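Pectate lyase (PDB 5AMV) cleaves de-esterified pectin (polygalacturonate) by calcium-dependent elimination, yielding oligosaccharides with unsaturated galacturonosyl groups at their non-reducing ends. Local coordinates at residues A[76-81]-A[115-120]. Sequence-based numbering, arbitrary orientation. Where two conformers were deposited one is given.
Sequences NDYKDP and KNQKAR
Tyr-78 and Asn-116 bring the two backbones closest, their CA atoms 5.4 Å apart, where the C-terminal end of the short helix 75-78 meets the long helix 105-121. Lys-79 is the first residue to leave helical backbone angles, and the carbonyl of Tyr-78 is met by a side chain of the other helix: Asn-116 ND2 donates to Tyr-78 O at 2.8 Å. The bond is almost perfectly straight (N-H...O 179°) and the acceptor lies in the plane of the Asn-116 amide, although the nitrogen approaches tilted from the plane of the carbonyl. The same ND2 also donates to a water that in turn donates to Asp-80 OD1, an oxygen salt-bridged to Arg-112, so the amide links both the helix end and the following loop to helix 105-121.

With CG anti to its own carbonyl carbon (chi1 -63°), the Tyr-78 ring is carried along the other helix and turns one face to Gln-117. Gln-117 CB sits 3.7 Å from the ring centroid and 5° off the normal, a CH-pi contact. Arg-120 approaches differently: in the conformer described, its CG meets Tyr-78 CE1 at 3.6 Å, at the ring edge, and the bent chain then carries the guanidinium to Asp-68. Beyond the ring, Tyr-78 OH and Gln-117 NE2 both hydrogen-bond to Asn-65 OD1, while Gln-117 OE1 accepts from Tyr-165 N. Were Tyr-78 replaced by an alanine, Gln-117 CB and Arg-120 CG would be likely to lose the ring they pack on, and Asn-65 OD1 one of its two partners here. In this parallel beta-helix lyase, the straight bond thus gives the carbonyl at the end of helix 75-78 a partner on helix 105-121, while the shared Asn-65 OD1 fixes the polar ends of the buried ring and of Gln-117.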
loop_
_atom_site.group_PDB
_atom_site.type_symbol
_atom_site.label_atom_id
_atom_site.label_comp_id
_atom_site.label_asym_id
_atom_site.label_seq_id
_atom_site.Cartn_x
_atom_site.Cartn_y
_atom_site.Cartn_z
ATOM N N ASN A 76 -9.387 -17.651 -16.968
ATOM C CA ASN A 76 -10.187 -18.877 -17.164
ATOM C C ASN A 76 -9.820 -19.949 -16.159
ATOM O O ASN A 76 -10.661 -20.831 -15.879
ATOM C CB ASN A 76 -9.939 -19.475 -18.577
ATOM C CG ASN A 76 -10.624 -18.672 -19.648
ATOM O OD1 ASN A 76 -11.403 -17.764 -19.362
ATOM N ND2 ASN A 76 -10.385 -19.042 -20.898
ATOM N N ASP A 77 -8.585 -19.908 -15.629
ATOM C CA ASP A 77 -8.131 -20.943 -14.683
ATOM C C ASP A 77 -8.823 -20.754 -13.329
ATOM O O ASP A 77 -9.104 -21.724 -12.633
ATOM C CB ASP A 77 -6.605 -20.964 -14.516
ATOM C CG ASP A 77 -5.916 -21.286 -15.827
ATOM O OD1 ASP A 77 -6.051 -22.467 -16.239
ATOM O OD2 ASP A 77 -5.309 -20.383 -16.437
ATOM N N TYR A 78 -9.129 -19.524 -12.983
ATOM C CA TYR A 78 -9.765 -19.198 -11.721
ATOM C C TYR A 78 -11.276 -19.085 -11.829
ATOM O O TYR A 78 -11.960 -19.184 -10.804
ATOM C CB TYR A 78 -9.280 -17.810 -11.283
ATOM C CG TYR A 78 -7.822 -17.705 -11.004
ATOM C CD1 TYR A 78 -7.201 -18.549 -10.090
ATOM C CD2 TYR A 78 -7.068 -16.691 -11.581
ATOM C CE1 TYR A 78 -5.829 -18.412 -9.784
ATOM C CE2 TYR A 78 -5.696 -16.543 -11.274
ATOM C CZ TYR A 78 -5.094 -17.388 -10.383
ATOM O OH TYR A 78 -3.783 -17.263 -10.019
ATOM N N LYS A 79 -11.792 -18.853 -13.037
ATOM C CA LYS A 79 -13.217 -18.497 -13.202
ATOM C C LYS A 79 -14.111 -19.638 -12.759
ATOM O O LYS A 79 -13.914 -20.802 -13.134
ATOM C CB LYS A 79 -13.557 -18.122 -14.646
ATOM C CG LYS A 79 -14.930 -17.454 -14.735
ATOM C CD LYS A 79 -15.382 -17.217 -16.174
ATOM C CE LYS A 79 -15.780 -18.520 -16.937
ATOM N NZ LYS A 79 -17.069 -19.239 -16.486
ATOM N N ASP A 80 -15.092 -19.302 -11.923
ATOM C CA ASP A 80 -16.081 -20.338 -11.534
ATOM C C ASP A 80 -16.834 -20.730 -12.789
ATOM O O ASP A 80 -17.210 -19.882 -13.570
ATOM C CB ASP A 80 -17.056 -19.764 -10.497
ATOM C CG ASP A 80 -18.022 -20.808 -9.970
ATOM O OD1 ASP A 80 -17.614 -21.527 -9.033
ATOM O OD2 ASP A 80 -19.150 -20.869 -10.502
ATOM N N PRO A 81 -17.184 -22.029 -12.924
ATOM C CA PRO A 81 -17.947 -22.432 -14.121
ATOM C C PRO A 81 -19.229 -21.641 -14.385
ATOM O O PRO A 81 -19.672 -21.528 -15.555
ATOM C CB PRO A 81 -18.306 -23.906 -13.822
ATOM C CG PRO A 81 -17.158 -24.361 -12.993
ATOM C CD PRO A 81 -16.733 -23.184 -12.122
ATOM N N LYS A 115 -12.152 -16.122 -4.793
ATOM C CA LYS A 115 -11.481 -16.914 -3.771
ATOM C C LYS A 115 -10.470 -17.884 -4.395
ATOM O O LYS A 115 -9.425 -18.138 -3.831
ATOM C CB LYS A 115 -12.514 -17.607 -2.881
ATOM C CG LYS A 115 -13.204 -16.610 -1.916
ATOM C CD LYS A 115 -14.446 -17.233 -1.286
ATOM C CE LYS A 115 -15.090 -16.322 -0.246
ATOM N NZ LYS A 115 -16.307 -15.615 -0.745
ATOM N N ASN A 116 -10.747 -18.372 -5.592
ATOM C CA ASN A 116 -9.770 -19.241 -6.284
ATOM C C ASN A 116 -8.453 -18.471 -6.544
ATOM O O ASN A 116 -7.367 -18.986 -6.354
ATOM C CB ASN A 116 -10.375 -19.667 -7.617
ATOM C CG ASN A 116 -11.553 -20.623 -7.450
ATOM O OD1 ASN A 116 -11.688 -21.289 -6.418
ATOM N ND2 ASN A 116 -12.368 -20.739 -8.484
ATOM N N GLN A 117 -8.581 -17.227 -6.999
ATOM C CA GLN A 117 -7.366 -16.430 -7.232
ATOM C C GLN A 117 -6.665 -16.054 -5.934
ATOM O O GLN A 117 -5.433 -16.113 -5.856
ATOM C CB GLN A 117 -7.644 -15.180 -8.064
ATOM C CG GLN A 117 -6.357 -14.355 -8.301
ATOM C CD GLN A 117 -6.535 -13.205 -9.302
ATOM O OE1 GLN A 117 -7.630 -12.654 -9.464
ATOM N NE2 GLN A 117 -5.450 -12.872 -9.995
ATOM N N LYS A 118 -7.448 -15.614 -4.946
ATOM C CA LYS A 118 -6.879 -15.266 -3.610
ATOM C C LYS A 118 -6.014 -16.402 -3.035
ATOM O O LYS A 118 -4.965 -16.156 -2.424
ATOM C CB LYS A 118 -8.028 -14.891 -2.666
ATOM C CG LYS A 118 -7.601 -14.537 -1.223
ATOM C CD LYS A 118 -8.837 -14.265 -0.342
ATOM C CE LYS A 118 -8.418 -13.952 1.087
ATOM N NZ LYS A 118 -8.310 -15.209 1.909
ATOM N N ALA A 119 -6.463 -17.643 -3.232
ATOM C CA ALA A 119 -5.735 -18.785 -2.705
ATOM C C ALA A 119 -4.353 -18.912 -3.307
ATOM O O ALA A 119 -3.467 -19.473 -2.652
ATOM C CB ALA A 119 -6.535 -20.069 -2.890
ATOM N N ARG A 120 -4.151 -18.363 -4.512
ATOM C CA ARG A 120 -2.819 -18.363 -5.129
ATOM C C ARG A 120 -2.018 -17.107 -4.798
ATOM O O ARG A 120 -0.828 -17.163 -4.532
ATOM C CB ARG A 120 -2.915 -18.506 -6.652
ATOM C CG ARG A 120 -3.753 -19.704 -7.103
ATOM C CD ARG A 120 -3.325 -20.949 -6.321
ATOM N NE ARG A 120 -2.012 -21.438 -6.729
ATOM C CZ ARG A 120 -1.469 -22.558 -6.259
ATOM N NH1 ARG A 120 -2.127 -23.275 -5.366
ATOM N NH2 ARG A 120 -0.284 -22.968 -6.691
HETATM O O HOH W 1 -15.036 -22.238 -8.494
#